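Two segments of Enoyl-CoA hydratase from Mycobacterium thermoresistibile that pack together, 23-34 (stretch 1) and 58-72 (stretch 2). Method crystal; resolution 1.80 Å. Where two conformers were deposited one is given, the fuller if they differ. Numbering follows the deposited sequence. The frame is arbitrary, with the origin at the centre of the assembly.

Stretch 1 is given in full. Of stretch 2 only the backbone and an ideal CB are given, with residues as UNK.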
ATOM      1  N   ASP F  23     -22.051 -14.118 -29.942  1.00 14.53           N
ATOM      2  CA  ASP F  23     -22.523 -13.245 -31.007  0.50 15.38           C
ATOM      3  C   ASP F  23     -21.879 -11.877 -30.830  1.00 14.88           C
ATOM      4  O   ASP F  23     -21.658 -11.446 -29.714  1.00 13.97           O
ATOM      5  CB  ASP F  23     -24.047 -13.132 -30.973  0.50 16.50           C
ATOM      6  CG  ASP F  23     -24.718 -14.290 -31.633  0.50 18.49           C
ATOM      7  OD1 ASP F  23     -24.249 -14.698 -32.716  0.50 21.06           O
ATOM      8  OD2 ASP F  23     -25.722 -14.793 -31.083  0.50 20.52           O
ATOM      9  N   TYR F  24     -21.566 -11.211 -31.933  1.00 14.46           N
ATOM     10  CA  TYR F  24     -20.854  -9.939 -31.896  1.00 14.49           C
ATOM     11  C   TYR F  24     -21.462  -9.014 -32.924  1.00 15.67           C
ATOM     12  O   TYR F  24     -21.582  -9.381 -34.101  1.00 15.68           O
ATOM     13  CB  TYR F  24     -19.384 -10.167 -32.203  1.00 15.14           C
ATOM     14  CG  TYR F  24     -18.516  -8.952 -32.188  1.00 14.77           C
ATOM     15  CD1 TYR F  24     -17.970  -8.484 -31.020  1.00 14.39           C
ATOM     16  CD2 TYR F  24     -18.189  -8.287 -33.360  1.00 15.37           C
ATOM     17  CE1 TYR F  24     -17.137  -7.381 -31.007  1.00 14.55           C
ATOM     18  CE2 TYR F  24     -17.364  -7.176 -33.362  1.00 15.61           C
ATOM     19  CZ  TYR F  24     -16.830  -6.727 -32.181  1.00 15.29           C
ATOM     20  OH  TYR F  24     -16.054  -5.587 -32.193  1.00 14.97           O
ATOM     21  N   ASP F  25     -21.826  -7.808 -32.508  1.00 15.64           N
ATOM     22  CA  ASP F  25     -22.468  -6.821 -33.423  1.00 17.62           C
ATOM     23  C   ASP F  25     -21.843  -5.470 -33.135  1.00 16.81           C
ATOM     24  O   ASP F  25     -21.693  -5.116 -31.968  1.00 15.09           O
ATOM     25  CB  ASP F  25     -23.982  -6.685 -33.132  1.00 19.55           C
ATOM     26  CG  ASP F  25     -24.633  -5.471 -33.844  1.00 22.26           C
ATOM     27  OD1 ASP F  25     -24.871  -5.661 -35.042  1.00 23.45           O
ATOM     28  OD2 ASP F  25     -24.872  -4.336 -33.259  1.00 22.34           O
ATOM     29  N   VAL F  26     -21.515  -4.708 -34.177  1.00 17.33           N
ATOM     30  CA  VAL F  26     -21.120  -3.325 -34.004  1.00 17.59           C
ATOM     31  C   VAL F  26     -22.119  -2.447 -34.751  1.00 18.07           C
ATOM     32  O   VAL F  26     -22.324  -2.602 -35.962  1.00 17.06           O
ATOM     33  CB  VAL F  26     -19.704  -3.056 -34.539  1.00 17.74           C
ATOM     34  CG1 VAL F  26     -19.367  -1.547 -34.539  1.00 18.05           C
ATOM     35  CG2 VAL F  26     -18.691  -3.860 -33.760  1.00 18.32           C
ATOM     36  N   SER F  27     -22.730  -1.531 -34.032  1.00 18.11           N
ATOM     37  CA  SER F  27     -23.538  -0.487 -34.659  1.00 18.81           C
ATOM     38  C   SER F  27     -23.644   0.729 -33.762  1.00 18.25           C
ATOM     39  O   SER F  27     -23.617   0.599 -32.539  1.00 16.13           O
ATOM     40  CB  SER F  27     -24.921  -1.005 -35.032  1.00 20.75           C
ATOM     41  OG  SER F  27     -25.559  -1.545 -33.913  1.00 23.04           O
ATOM     42  N   ASP F  28     -23.744   1.916 -34.375  1.00 17.95           N
ATOM     43  CA  ASP F  28     -23.882   3.148 -33.620  1.00 19.16           C
ATOM     44  C   ASP F  28     -22.772   3.311 -32.542  1.00 17.44           C
ATOM     45  O   ASP F  28     -23.049   3.792 -31.439  1.00 17.72           O
ATOM     46  CB  ASP F  28     -25.263   3.191 -32.912  1.00 20.86           C
ATOM     47  CG  ASP F  28     -26.427   2.920 -33.855  1.00 24.15           C
ATOM     48  OD1 ASP F  28     -26.493   3.623 -34.863  1.00 25.36           O
ATOM     49  OD2 ASP F  28     -27.232   1.985 -33.573  1.00 25.15           O
ATOM     50  N   ARG F  29     -21.555   2.913 -32.884  1.00 16.73           N
ATOM     51  CA  ARG F  29     -20.350   2.982 -32.025  1.00 17.07           C
ATOM     52  C   ARG F  29     -20.413   2.084 -30.772  1.00 15.45           C
ATOM     53  O   ARG F  29     -19.610   2.261 -29.836  1.00 14.08           O
ATOM     54  CB  ARG F  29     -19.989   4.432 -31.645  1.00 19.50           C
ATOM     55  CG  ARG F  29     -19.826   5.330 -32.884  1.00 22.66           C
ATOM     56  CD  ARG F  29     -19.106   6.623 -32.568  1.00 25.81           C
ATOM     57  NE  ARG F  29     -17.783   6.306 -32.042  1.00 29.07           N
ATOM     58  CZ  ARG F  29     -16.700   6.004 -32.767  1.00 31.11           C
ATOM     59  NH1 ARG F  29     -16.713   6.036 -34.105  1.00 31.85           N
ATOM     60  NH2 ARG F  29     -15.578   5.697 -32.132  1.00 29.32           N
ATOM     61  N   ILE F  30     -21.324   1.115 -30.784  1.00 13.86           N
ATOM     62  CA  ILE F  30     -21.467   0.171 -29.642  1.00 13.48           C
ATOM     63  C   ILE F  30     -21.135  -1.207 -30.178  1.00 13.01           C
ATOM     64  O   ILE F  30     -21.709  -1.617 -31.176  1.00 13.92           O
ATOM     65  CB  ILE F  30     -22.918   0.178 -29.087  1.00 13.73           C
ATOM     66  CG1 ILE F  30     -23.301   1.569 -28.573  1.00 13.70           C
ATOM     67  CG2 ILE F  30     -23.050  -0.865 -27.950  1.00 13.35           C
ATOM     68  CD1 ILE F  30     -24.789   1.751 -28.339  1.00 14.43           C
ATOM     69  N   ALA F  31     -20.231  -1.926 -29.510  1.00 12.27           N
ATOM     70  CA  ALA F  31     -20.001  -3.353 -29.771  1.00 11.89           C
ATOM     71  C   ALA F  31     -20.794  -4.113 -28.752  1.00 11.53           C
ATOM     72  O   ALA F  31     -20.553  -3.958 -27.543  1.00 10.91           O
ATOM     73  CB  ALA F  31     -18.520  -3.711 -29.616  1.00 11.69           C
ATOM     74  N   THR F  32     -21.741  -4.920 -29.221  1.00 11.50           N
ATOM     75  CA  THR F  32     -22.520  -5.751 -28.332  1.00 11.42           C
ATOM     76  C   THR F  32     -22.020  -7.202 -28.429  1.00 11.55           C
ATOM     77  O   THR F  32     -22.052  -7.813 -29.527  1.00 11.29           O
ATOM     78  CB  THR F  32     -24.013  -5.693 -28.671  1.00 11.70           C
ATOM     79  OG1 THR F  32     -24.423  -4.309 -28.645  1.00 12.15           O
ATOM     80  CG2 THR F  32     -24.807  -6.513 -27.665  1.00 11.89           C
ATOM     81  N   ILE F  33     -21.523  -7.698 -27.296  1.00 10.87           N
ATOM     82  CA  ILE F  33     -20.992  -9.047 -27.181  1.00 10.79           C
ATOM     83  C   ILE F  33     -22.038  -9.862 -26.415  1.00 10.95           C
ATOM     84  O   ILE F  33     -22.341  -9.566 -25.254  1.00 10.40           O
ATOM     85  CB  ILE F  33     -19.665  -9.069 -26.375  1.00 10.22           C
ATOM     86  CG1 ILE F  33     -18.610  -8.144 -27.006  1.00 10.38           C
ATOM     87  CG2 ILE F  33     -19.149 -10.502 -26.203  1.00 10.14           C
ATOM     88  CD1 ILE F  33     -17.315  -7.951 -26.217  1.00 10.04           C
ATOM     89  N   THR F  34     -22.578 -10.893 -27.061  1.00 11.13           N
ATOM     90  CA  THR F  34     -23.602 -11.716 -26.472  1.00 11.20           C
ATOM     91  C   THR F  34     -23.131 -13.142 -26.184  1.00 11.04           C
ATOM     92  O   THR F  34     -22.648 -13.831 -27.094  1.00 11.16           O
ATOM     93  CB  THR F  34     -24.845 -11.795 -27.393  1.00 11.95           C
ATOM     94  OG1 THR F  34     -25.412 -10.494 -27.535  1.00 11.75           O
ATOM     95  CG2 THR F  34     -25.896 -12.758 -26.796  1.00 11.80           C
ATOM     96  N   UNK F  58     -11.502  -7.660 -30.263  1.00 13.80           N
ATOM     97  CA  UNK F  58     -12.029  -7.099 -31.511  1.00 15.42           C
ATOM     98  C   UNK F  58     -12.615  -5.697 -31.259  1.00 14.45           C
ATOM     99  O   UNK F  58     -12.328  -4.700 -31.991  1.00 14.63           O
ATOM    100  CB  UNK F  58     -13.093  -8.024 -32.106  1.00 15.42           C
ATOM    101  N   UNK F  59     -13.391  -5.596 -30.179  1.00 12.92           N
ATOM    102  CA  UNK F  59     -14.026  -4.328 -29.804  1.00 12.83           C
ATOM    103  C   UNK F  59     -13.007  -3.272 -29.373  1.00 13.00           C
ATOM    104  O   UNK F  59     -13.131  -2.066 -29.712  1.00 14.37           O
ATOM    105  CB  UNK F  59     -15.031  -4.562 -28.674  1.00 12.83           C
ATOM    106  N   UNK F  60     -12.044  -3.719 -28.596  1.00 13.32           N
ATOM    107  CA  UNK F  60     -10.940  -2.854 -28.128  1.00 14.29           C
ATOM    108  C   UNK F  60     -10.172  -2.248 -29.297  1.00 15.76           C
ATOM    109  O   UNK F  60      -9.785  -1.080 -29.251  1.00 16.61           O
ATOM    110  CB  UNK F  60      -9.980  -3.647 -27.239  1.00 14.29           C
ATOM    111  N   UNK F  61      -9.943  -3.039 -30.340  1.00 16.34           N
ATOM    112  CA  UNK F  61      -9.120  -2.604 -31.473  1.00 19.05           C
ATOM    113  C   UNK F  61      -9.889  -1.876 -32.559  1.00 18.99           C
ATOM    114  O   UNK F  61      -9.273  -1.343 -33.488  1.00 20.70           O
ATOM    115  CB  UNK F  61      -8.421  -3.816 -32.092  1.00 19.05           C
ATOM    116  N   UNK F  62     -11.216  -1.863 -32.488  1.00 17.79           N
ATOM    117  CA  UNK F  62     -12.032  -1.272 -33.548  1.00 18.70           C
ATOM    118  C   UNK F  62     -12.234   0.216 -33.257  1.00 19.81           C
ATOM    119  O   UNK F  62     -12.953   0.560 -32.340  1.00 17.20           O
ATOM    120  CB  UNK F  62     -13.378  -1.989 -33.667  1.00 18.70           C
ATOM    121  N   UNK F  63     -11.624   1.108 -34.055  1.00 20.84           N
ATOM    122  CA  UNK F  63     -11.827   2.557 -33.858  1.00 23.62           C
ATOM    123  C   UNK F  63     -13.251   3.043 -34.076  1.00 21.95           C
ATOM    124  O   UNK F  63     -13.583   4.144 -33.665  1.00 24.92           O
ATOM    125  CB  UNK F  63     -10.904   3.330 -34.802  1.00 23.62           C
ATOM    126  N   UNK F  64     -14.093   2.262 -34.725  1.00 21.00           N
ATOM    127  CA  UNK F  64     -15.512   2.600 -34.815  1.00 22.39           C
ATOM    128  C   UNK F  64     -16.319   2.211 -33.554  1.00 19.78           C
ATOM    129  O   UNK F  64     -17.520   2.372 -33.559  1.00 19.13           O
ATOM    130  CB  UNK F  64     -16.115   1.911 -36.040  1.00 22.39           C
ATOM    131  N   UNK F  65     -15.680   1.660 -32.515  1.00 16.57           N
ATOM    132  CA  UNK F  65     -16.399   1.278 -31.286  1.00 14.74           C
ATOM    133  C   UNK F  65     -15.977   2.230 -30.209  1.00 13.77           C
ATOM    134  O   UNK F  65     -14.769   2.352 -29.952  1.00 13.79           O
ATOM    135  CB  UNK F  65     -16.121  -0.170 -30.876  1.00 14.74           C
ATOM    136  N   UNK F  66     -16.952   2.847 -29.541  1.00 13.38           N
ATOM    137  CA  UNK F  66     -16.686   3.707 -28.364  1.00 12.81           C
ATOM    138  C   UNK F  66     -17.064   3.039 -27.028  1.00 12.32           C
ATOM    139  O   UNK F  66     -16.447   3.337 -25.998  1.00 11.91           O
ATOM    140  CB  UNK F  66     -17.457   5.021 -28.503  1.00 12.81           C
ATOM    141  N   UNK F  67     -18.064   2.151 -27.054  1.00 11.77           N
ATOM    142  CA  UNK F  67     -18.568   1.487 -25.829  1.00 10.70           C
ATOM    143  C   UNK F  67     -18.832   0.017 -26.123  1.00 10.71           C
ATOM    144  O   UNK F  67     -19.298  -0.345 -27.215  1.00 10.49           O
ATOM    145  CB  UNK F  67     -19.842   2.162 -25.317  1.00 10.70           C
ATOM    146  N   UNK F  68     -18.591  -0.807 -25.119  1.00 10.14           N
ATOM    147  CA  UNK F  68     -18.802  -2.240 -25.182  1.00  9.89           C
ATOM    148  C   UNK F  68     -19.947  -2.595 -24.255  1.00  9.96           C
ATOM    149  O   UNK F  68     -19.977  -2.182 -23.076  1.00  9.70           O
ATOM    150  CB  UNK F  68     -17.532  -3.008 -24.811  1.00  9.89           C
ATOM    151  N   UNK F  69     -20.883  -3.367 -24.787  1.00  9.51           N
ATOM    152  CA  UNK F  69     -21.961  -3.948 -24.011  1.00  9.53           C
ATOM    153  C   UNK F  69     -21.798  -5.470 -23.978  1.00  9.60           C
ATOM    154  O   UNK F  69     -21.679  -6.092 -25.031  1.00  9.63           O
ATOM    155  CB  UNK F  69     -23.321  -3.555 -24.592  1.00  9.53           C
ATOM    156  N   UNK F  70     -21.806  -6.051 -22.767  1.00  9.34           N
ATOM    157  CA  UNK F  70     -21.785  -7.509 -22.579  1.00  9.46           C
ATOM    158  C   UNK F  70     -23.162  -7.940 -22.071  1.00  9.67           C
ATOM    159  O   UNK F  70     -23.648  -7.436 -21.040  1.00  9.85           O
ATOM    160  CB  UNK F  70     -20.683  -7.932 -21.606  1.00  9.46           C
ATOM    161  N   UNK F  71     -23.783  -8.844 -22.814  1.00  9.93           N
ATOM    162  CA  UNK F  71     -25.097  -9.365 -22.483  1.00 10.38           C
ATOM    163  C   UNK F  71     -25.147 -10.868 -22.747  1.00 10.30           C
ATOM    164  O   UNK F  71     -24.185 -11.469 -23.225  1.00  9.98           O
ATOM    165  CB  UNK F  71     -26.181  -8.640 -23.284  1.00 10.38           C
ATOM    166  N   UNK F  72     -26.287 -11.479 -22.472  1.00 10.74           N
ATOM    167  CA  UNK F  72     -26.409 -12.939 -22.521  1.00 10.98           C
ATOM    168  C   UNK F  72     -27.820 -13.323 -22.964  1.00 12.00           C
ATOM    169  O   UNK F  72     -28.799 -12.721 -22.498  1.00 12.14           O
ATOM    170  CB  UNK F  72     -26.087 -13.559 -21.160  1.00 10.98           C
TER

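Position 58 is helical, and its CB points toward stretch 1, 3.8 Å from Tyr24 OH. A long chain could lie over the phenol, aliphatic or cationic alike. It is Arg58, whose guanidinium sits over the ring face, CZ 4.3 Å from the ring centroid, a cation-pi contact. At 59 the ideal CB is already 3.7 Å from Ala31 CB and 3.8 Å from Tyr24 OH, so a small residue suits. Ala59 packs its CB 3.8 Å from Ala31 CB. Positions 60 and 61 meet nothing of stretch 1 and are free on this evidence: Ala60 and Glu61.

Position 62 opens a type I turn and points toward Tyr24 and Val26; Asp, Asn or Ser would suit both turn and hydroxyl. Asp62 does two jobs. Asp62 OD1 accepts from the backbone N of position 64 at 2.9 Å, and Asp62 OD2 takes a hydrogen bond from a water (2.7 Å) that also lies 2.6 Å from Tyr24 OH. Position 63 points away, and its phi/psi of -64/-17 fits many polar residues; Asn63 contributes its backbone, O accepting from Arg29 NH2 at 3.0 Å.

At 64 the CB points sideways, 4.6 Å from Arg29 NH1, favouring an acid or a neutral polar group. Asp64 leaves OD1 4.5 Å from Arg29 NH1, beyond a salt bridge. Position 65 points its CB away, yet Ala31 CB (4.5 Å) and Val26 CG1 (5.1 Å) are near the ideal CB, so a branched aliphatic could reach both. Val65 does, CG1 3.7 Å from Ala31 CB and CG2 3.9 Å from Val26 CG1.

Position 66 points toward Arg29, whose NE and NH2 seek an acceptor: Ser, Thr, Asn or Asp could serve. Ser66 OG accepts from NE at 2.7 Å and NH2 at 3.0 Å, while its backbone N donates to Arg29 O at 2.7 Å.

From 67 a strand pairs parallel with 30-34, and its side chains alternate between faces. Position 67 shares a face with Ile30 and invites a beta-branched residue, here Val67. Position 68, beside Ala31 and Ile33, suits a larger aliphatic; Ile68 CG2 meets Ile33 CD1 at 3.8 Å. At 69, the ideal CB lies 4.3 Å from Ile30 CG2, again suiting Val or Ile. It is Val69, whose CG2 packs 3.7 Å from Ile30 CG2. Position 70 returns to the face of Ile33; an aliphatic long enough to lean on that side chain, Leu, Ile or Met, would suit. It is Leu70, whose CD1 reaches Ile33 CG2 at 3.9 Å.

Position 71 faces Thr32 and Thr34, where a long donor could span both. Arg71 packs CD 3.5 Å from Thr32 CG2, and NH1 donates to Thr34 OG1 at 3.0 Å. Position 72 points away; Ala72 adds little.

Stretch 2 58-72: RAAEDNDVSVIVLRA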
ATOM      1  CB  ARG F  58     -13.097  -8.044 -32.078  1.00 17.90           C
ATOM      2  CG  ARG F  58     -13.450  -7.842 -33.546  1.00 20.94           C
ATOM      3  CD  ARG F  58     -13.786  -9.175 -34.243  1.00 23.94           C
ATOM      4  NE  ARG F  58     -14.856  -9.830 -33.578  1.00 27.81           N
ATOM      5  CZ  ARG F  58     -14.841 -10.998 -32.902  1.00 28.45           C
ATOM      6  NH1 ARG F  58     -15.973 -11.359 -32.327  1.00 29.19           N
ATOM      7  NH2 ARG F  58     -13.791 -11.842 -32.818  1.00 28.90           N
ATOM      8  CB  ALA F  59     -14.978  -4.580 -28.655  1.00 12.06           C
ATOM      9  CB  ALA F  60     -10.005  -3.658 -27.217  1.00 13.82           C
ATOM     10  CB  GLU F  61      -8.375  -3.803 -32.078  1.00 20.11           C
ATOM     11  CG  GLU F  61      -7.392  -4.393 -31.092  1.00 21.89           C
ATOM     12  CD  GLU F  61      -6.591  -5.568 -31.614  1.00 25.14           C
ATOM     13  OE1 GLU F  61      -6.914  -6.135 -32.680  1.00 29.64           O
ATOM     14  OE2 GLU F  61      -5.613  -5.923 -30.926  1.00 28.66           O
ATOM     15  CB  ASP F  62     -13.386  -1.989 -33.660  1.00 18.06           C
ATOM     16  CG  ASP F  62     -14.248  -1.520 -34.870  1.00 19.60           C
ATOM     17  OD1 ASP F  62     -13.938  -0.478 -35.506  1.00 20.08           O
ATOM     18  OD2 ASP F  62     -15.259  -2.208 -35.170  1.00 19.53           O
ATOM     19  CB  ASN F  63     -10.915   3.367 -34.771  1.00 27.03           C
ATOM     20  CG  ASN F  63      -9.466   3.125 -34.488  1.00 30.75           C
ATOM     21  OD1 ASN F  63      -9.059   2.787 -33.359  1.00 33.00           O
ATOM     22  ND2 ASN F  63      -8.652   3.281 -35.528  1.00 35.63           N
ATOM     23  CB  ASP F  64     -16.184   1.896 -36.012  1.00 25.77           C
ATOM     24  CG  ASP F  64     -15.639   2.350 -37.371  1.00 29.23           C
ATOM     25  OD1 ASP F  64     -15.170   3.493 -37.514  1.00 31.56           O
ATOM     26  OD2 ASP F  64     -15.687   1.515 -38.292  1.00 34.94           O
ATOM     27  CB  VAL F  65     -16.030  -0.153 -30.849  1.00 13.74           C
ATOM     28  CG1 VAL F  65     -16.591  -0.507 -29.450  1.00 12.88           C
ATOM     29  CG2 VAL F  65     -16.571  -1.139 -31.894  1.00 13.71           C
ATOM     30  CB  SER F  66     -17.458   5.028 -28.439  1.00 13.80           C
ATOM     31  OG  SER F  66     -16.981   5.861 -29.495  1.00 14.45           O
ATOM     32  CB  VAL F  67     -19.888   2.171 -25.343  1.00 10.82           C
ATOM     33  CG1 VAL F  67     -20.485   1.527 -24.087  1.00 10.39           C
ATOM     34  CG2 VAL F  67     -19.653   3.669 -25.047  1.00 10.97           C
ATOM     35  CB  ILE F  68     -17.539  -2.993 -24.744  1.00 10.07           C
ATOM     36  CG1 ILE F  68     -16.385  -2.654 -25.714  1.00 10.12           C
ATOM     37  CG2 ILE F  68     -17.820  -4.513 -24.630  1.00 10.74           C
ATOM     38  CD1 ILE F  68     -14.967  -3.043 -25.291  1.00  9.81           C
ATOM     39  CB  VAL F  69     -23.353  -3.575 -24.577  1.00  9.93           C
ATOM     40  CG1 VAL F  69     -24.479  -4.411 -23.885  1.00  9.92           C
ATOM     41  CG2 VAL F  69     -23.616  -2.082 -24.466  1.00 10.01           C
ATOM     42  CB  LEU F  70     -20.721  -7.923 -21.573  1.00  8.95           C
ATOM     43  CG  LEU F  70     -20.684  -9.423 -21.223  1.00  9.21           C
ATOM     44  CD1 LEU F  70     -20.173 -10.199 -22.459  1.00  9.07           C
ATOM     45  CD2 LEU F  70     -19.791  -9.588 -19.985  1.00  9.05           C
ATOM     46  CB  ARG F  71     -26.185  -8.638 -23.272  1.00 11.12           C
ATOM     47  CG  ARG F  71     -26.070  -8.779 -24.791  1.00 11.88           C
ATOM     48  CD  ARG F  71     -27.151  -8.093 -25.618  1.00 13.59           C
ATOM     49  NE  ARG F  71     -28.457  -8.638 -25.292  1.00 14.26           N
ATOM     50  CZ  ARG F  71     -28.941  -9.779 -25.800  1.00 15.63           C
ATOM     51  NH1 ARG F  71     -28.236 -10.513 -26.670  1.00 15.30           N
ATOM     52  NH2 ARG F  71     -30.133 -10.204 -25.417  1.00 16.48           N
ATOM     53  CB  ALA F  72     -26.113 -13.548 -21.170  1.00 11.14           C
TER
HETATM   54  O   HOH W   1     -15.314  -4.840 -34.602  1.00 23.46           O
HETATM   55  O   HOH W   2     -20.048   2.138 -35.250  1.00 24.15           O
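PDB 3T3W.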